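Local coordinates for Rab3 interacting molecule variant 2 (Drosophila melanogaster, PDB 4TS6), which probably organises transmitter release at the presynaptic active zone, as a Rab3-interacting scaffold protein, seen here as its C2A domain, at residues L16-Q20 against N21-L25; F51-P54 against D55-H58. One frame throughout, in Å; residues are numbered along the deposited sequence.

Interaction 1: residues L16-Q20 against N21-L25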
loop_
_atom_site.group_PDB
_atom_site.type_symbol
_atom_site.label_atom_id
_atom_site.label_comp_id
_atom_site.label_asym_id
_atom_site.label_seq_id
_atom_site.Cartn_x
_atom_site.Cartn_y
_atom_site.Cartn_z
ATOM N N LEU A 16 7.477 7.128 1.217
ATOM C CA LEU A 16 6.829 8.051 0.293
ATOM C C LEU A 16 7.778 9.187 -0.014
ATOM O O LEU A 16 8.266 9.842 0.904
ATOM C CB LEU A 16 5.547 8.624 0.906
ATOM C CG LEU A 16 4.420 7.651 1.245
ATOM C CD1 LEU A 16 3.184 8.435 1.616
ATOM C CD2 LEU A 16 4.136 6.726 0.074
ATOM N N GLY A 17 8.061 9.405 -1.299
ATOM C CA GLY A 17 8.906 10.513 -1.719
ATOM C C GLY A 17 8.194 11.344 -2.764
ATOM O O GLY A 17 7.311 10.847 -3.466
ATOM N N TYR A 18 8.543 12.619 -2.862
ATOM C CA TYR A 18 8.052 13.413 -3.975
ATOM C C TYR A 18 9.217 14.092 -4.661
ATOM O O TYR A 18 9.994 14.781 -4.014
ATOM C CB TYR A 18 7.020 14.467 -3.536
ATOM C CG TYR A 18 6.657 15.354 -4.703
ATOM C CD1 TYR A 18 5.789 14.910 -5.693
ATOM C CD2 TYR A 18 7.216 16.613 -4.842
ATOM C CE1 TYR A 18 5.481 15.706 -6.781
ATOM C CE2 TYR A 18 6.916 17.410 -5.923
ATOM C CZ TYR A 18 6.051 16.950 -6.892
ATOM O OH TYR A 18 5.752 17.749 -7.976
ATOM N N ASP A 19 9.342 13.904 -5.972
ATOM C CA ASP A 19 10.429 14.528 -6.720
ATOM C C ASP A 19 9.928 15.661 -7.622
ATOM O O ASP A 19 9.297 15.411 -8.655
ATOM C CB ASP A 19 11.162 13.466 -7.548
ATOM C CG ASP A 19 12.311 14.039 -8.356
ATOM O OD1 ASP A 19 12.691 15.212 -8.141
ATOM O OD2 ASP A 19 12.843 13.302 -9.210
ATOM N N GLN A 20 10.236 16.901 -7.247
ATOM C CA GLN A 20 9.763 18.056 -8.001
ATOM C C GLN A 20 10.387 18.143 -9.385
ATOM O O GLN A 20 9.849 18.819 -10.266
ATOM C CB GLN A 20 10.034 19.351 -7.239
ATOM C CG GLN A 20 11.502 19.617 -6.985
ATOM C CD GLN A 20 11.729 20.912 -6.230
ATOM O OE1 GLN A 20 10.776 21.583 -5.833
ATOM N NE2 GLN A 20 12.994 21.273 -6.028
ATOM N N ASN A 21 11.516 17.468 -9.583
ATOM C CA ASN A 21 12.212 17.561 -10.862
ATOM C C ASN A 21 11.572 16.715 -11.943
ATOM O O ASN A 21 11.819 16.932 -13.121
ATOM C CB ASN A 21 13.687 17.193 -10.716
ATOM C CG ASN A 21 14.444 18.168 -9.843
ATOM O OD1 ASN A 21 14.210 19.377 -9.895
ATOM N ND2 ASN A 21 15.358 17.648 -9.030
ATOM N N THR A 22 10.752 15.748 -11.545
ATOM C CA THR A 22 10.068 14.888 -12.508
ATOM C C THR A 22 8.549 14.896 -12.314
ATOM O O THR A 22 7.829 14.212 -13.046
ATOM C CB THR A 22 10.540 13.432 -12.395
ATOM O OG1 THR A 22 10.302 12.962 -11.062
ATOM C CG2 THR A 22 12.018 13.327 -12.714
ATOM N N LEU A 23 8.086 15.667 -11.331
ATOM C CA LEU A 23 6.659 15.737 -10.964
ATOM C C LEU A 23 6.082 14.368 -10.632
ATOM O O LEU A 23 5.008 14.001 -11.123
ATOM C CB LEU A 23 5.828 16.377 -12.073
ATOM C CG LEU A 23 6.311 17.722 -12.617
ATOM C CD1 LEU A 23 5.402 18.185 -13.757
ATOM C CD2 LEU A 23 6.416 18.784 -11.512
ATOM N N GLN A 24 6.786 13.617 -9.789
ATOM C CA GLN A 24 6.378 12.253 -9.483
ATOM C C GLN A 24 6.237 12.032 -7.997
ATOM O O GLN A 24 7.084 12.471 -7.215
ATOM C CB GLN A 24 7.397 11.265 -10.044
ATOM C CG GLN A 24 7.410 11.214 -11.575
ATOM C CD GLN A 24 8.509 10.316 -12.112
ATOM O OE1 GLN A 24 9.586 10.218 -11.525
ATOM N NE2 GLN A 24 8.241 9.661 -13.231
ATOM N N LEU A 25 5.149 11.375 -7.615
ATOM C CA LEU A 25 5.008 10.871 -6.257
ATOM C C LEU A 25 5.573 9.462 -6.304
ATOM O O LEU A 25 5.176 8.675 -7.155
ATOM C CB LEU A 25 3.527 10.820 -5.862
ATOM C CG LEU A 25 3.234 10.147 -4.515
ATOM C CD1 LEU A 25 3.859 10.973 -3.410
ATOM C CD2 LEU A 25 1.728 9.997 -4.292
#

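Interaction 2: residues F51-P54 against D55-H58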
loop_
_atom_site.group_PDB
_atom_site.type_symbol
_atom_site.label_atom_id
_atom_site.label_comp_id
_atom_site.label_asym_id
_atom_site.label_seq_id
_atom_site.Cartn_x
_atom_site.Cartn_y
_atom_site.Cartn_z
ATOM N N PHE A 51 -4.117 3.033 -4.586
ATOM C CA PHE A 51 -4.818 3.987 -5.445
ATOM C C PHE A 51 -4.444 5.377 -5.016
ATOM O O PHE A 51 -4.254 5.614 -3.820
ATOM C CB PHE A 51 -6.330 3.848 -5.276
ATOM C CG PHE A 51 -6.918 2.715 -6.047
ATOM C CD1 PHE A 51 -6.976 1.446 -5.500
ATOM C CD2 PHE A 51 -7.416 2.922 -7.321
ATOM C CE1 PHE A 51 -7.528 0.387 -6.223
ATOM C CE2 PHE A 51 -7.971 1.879 -8.047
ATOM C CZ PHE A 51 -8.022 0.612 -7.492
ATOM N N LEU A 52 -4.349 6.305 -5.965
ATOM C CA LEU A 52 -4.205 7.715 -5.581
ATOM C C LEU A 52 -5.559 8.367 -5.758
ATOM O O LEU A 52 -5.916 8.768 -6.871
ATOM C CB LEU A 52 -3.157 8.417 -6.448
ATOM C CG LEU A 52 -2.900 9.891 -6.134
ATOM C CD1 LEU A 52 -2.351 10.025 -4.711
ATOM C CD2 LEU A 52 -1.932 10.474 -7.136
ATOM N N LEU A 53 -6.319 8.458 -4.667
ATOM C CA LEU A 53 -7.712 8.908 -4.727
ATOM C C LEU A 53 -7.769 10.426 -4.896
ATOM O O LEU A 53 -6.841 11.119 -4.471
ATOM C CB LEU A 53 -8.468 8.479 -3.464
ATOM C CG LEU A 53 -8.529 6.983 -3.178
ATOM C CD1 LEU A 53 -9.345 6.757 -1.919
ATOM C CD2 LEU A 53 -9.165 6.281 -4.343
ATOM N N PRO A 54 -8.872 10.967 -5.474
ATOM C CA PRO A 54 -10.164 10.364 -5.840
ATOM C C PRO A 54 -10.192 9.418 -7.054
ATOM O O PRO A 54 -11.165 8.667 -7.186
ATOM C CB PRO A 54 -11.060 11.587 -6.101
ATOM C CG PRO A 54 -10.100 12.678 -6.491
ATOM C CD PRO A 54 -8.899 12.438 -5.616
ATOM N N ASP A 55 -9.176 9.434 -7.906
ATOM C CA ASP A 55 -9.213 8.597 -9.122
ATOM C C ASP A 55 -9.259 7.101 -8.808
ATOM O O ASP A 55 -8.365 6.576 -8.138
ATOM C CB ASP A 55 -8.009 8.904 -10.007
ATOM C CG ASP A 55 -8.067 8.197 -11.358
ATOM O OD1 ASP A 55 -8.998 7.383 -11.609
ATOM O OD2 ASP A 55 -7.157 8.460 -12.168
ATOM N N ARG A 56 -10.297 6.408 -9.290
ATOM C CA ARG A 56 -10.419 4.959 -9.051
ATOM C C ARG A 56 -10.314 4.103 -10.327
ATOM O O ARG A 56 -10.647 2.909 -10.319
ATOM C CB ARG A 56 -11.721 4.627 -8.302
ATOM C CG ARG A 56 -11.705 4.939 -6.804
ATOM C CD ARG A 56 -12.003 3.705 -5.954
ATOM N NE ARG A 56 -12.051 4.029 -4.527
ATOM C CZ ARG A 56 -11.362 3.395 -3.581
ATOM N NH1 ARG A 56 -10.572 2.374 -3.894
ATOM N NH2 ARG A 56 -11.473 3.776 -2.315
ATOM N N SER A 57 -9.856 4.711 -11.415
ATOM C CA SER A 57 -9.769 4.012 -12.695
ATOM C C SER A 57 -8.510 3.152 -12.722
ATOM O O SER A 57 -7.700 3.208 -11.804
ATOM C CB SER A 57 -9.745 5.014 -13.843
ATOM O OG SER A 57 -8.613 5.861 -13.743
ATOM N N HIS A 58 -8.350 2.351 -13.771
ATOM C CA HIS A 58 -7.142 1.542 -13.953
ATOM C C HIS A 58 -5.880 2.406 -13.869
ATOM O O HIS A 58 -4.807 1.931 -13.499
ATOM C CB HIS A 58 -7.200 0.842 -15.314
ATOM C CG HIS A 58 -7.574 1.761 -16.436
ATOM N ND1 HIS A 58 -8.884 2.016 -16.783
ATOM C CD2 HIS A 58 -6.811 2.508 -17.269
ATOM C CE1 HIS A 58 -8.912 2.872 -17.791
ATOM N NE2 HIS A 58 -7.668 3.187 -18.104
#

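Interaction 1: residues L16-Q20 against N21-L25
Backbone bonds between Asp19 and Gln24 close this tight hairpin. Asp19 N donates to Gln24 O at 2.9 Å, and Asp19 O takes two amides in return: Thr22 N at 3.3 Å and Gln24 N, which approach from opposite faces of the carbonyl plane. Leu23 and Gln24 both face Asp19, which makes a G1 beta bulge, and Leu23 carries the left-handed backbone (phi 56°, psi 48°) that goes with it.

The polar side chains add to this. With CG opposite its own N (chi1 -180°), the Asp19 carboxylate swings over the turn, where Asn21 N meets OD1 at 2.9 Å from above the carboxylate plane. Thr22 OG1 lies 3.2 Å from Asp19 OD2 and donates its proton to Gln24 OE1 at 2.9 Å.

On the face shared with Leu25, the Tyr18 ring lies along the returning strand, its CD1 3.2 Å from Gln24 O. Its OH passes beside Leu23 CD2 at 3.7 Å and hydrogen-bonds to Leu84 O. Asp19 thus bonds to the turn twice over: two amides grip its neutral carbonyl, while the N-H dipole of Asn21 probably offsets part of the carboxylate's negative charge.

Interaction 2: residues F51-P54 against D55-H58
The Arg56 side chain folds back over the end of strand 46-53 and runs past Phe51 and Leu53. A chi2 of -122° bends the chain about its CB-CG bond, and chi3 then extends it, bringing the guanidinium over both hydrophobic residues. Leu53 CD2 sits beneath the centre of one guanidinium face, 3.7 Å from Arg56 CZ, while Leu53 CD1 approaches Arg56 NH2 at the same distance. Arg56 NH1 stands over one face of the Phe51 ring near its rim, 4.0 Å from Phe51 CD1. The ring and guanidinium planes are steeply inclined, and with Arg56 CZ 5.3 Å from the ring centroid any cation-pi attraction is weak. The charged end has a stronger partner in Glu95 of strand 93-100, which forms a salt bridge with Arg56 NH2.

Phe51 also follows the loop backbone: its CE2 lies 3.7 Å from Arg56 O, and Asp55 O is at the ring edge. A chi1 of -173° sets Asp55 CG opposite its backbone N and beside the carbonyl carbon, on the side where the chain runs on to Ser57. Ser57 OG reaches the syn lone pair of Asp55 OD1 at 2.6 Å; Ser57 N arrives on the anti side, tilted 34° from the carboxylate plane, at 2.8 Å. Two bonds on one oxygen fix the carboxylate's rotation.

The bond from Ser57 N defines an Asx turn, which follows the cis peptide before Pro54 where the chain leaves a strand of the C2 beta-sandwich.

Interactions 1 and 2 lie in series along the chain, one on each sheet of the C2 sandwich. Residues 16-25 form the hairpin between strands 11-19 and 24-33, whereas residues 51-58 carry the chain out of strand 46-53 toward strand 62-63. Their centres are about 18 Å apart, yet they touch through the core: Leu25 CD2 packs against Leu52 CD1 at 4.1 Å. Leu84 is a shared neighbour: its carbonyl takes the Tyr18 hydroxyl, and the Leu52 side chain packs on it. The polar networks of the two turns are separate, each built round one aspartate, Asp19 or Asp55, that accepts a backbone amide two residues further on.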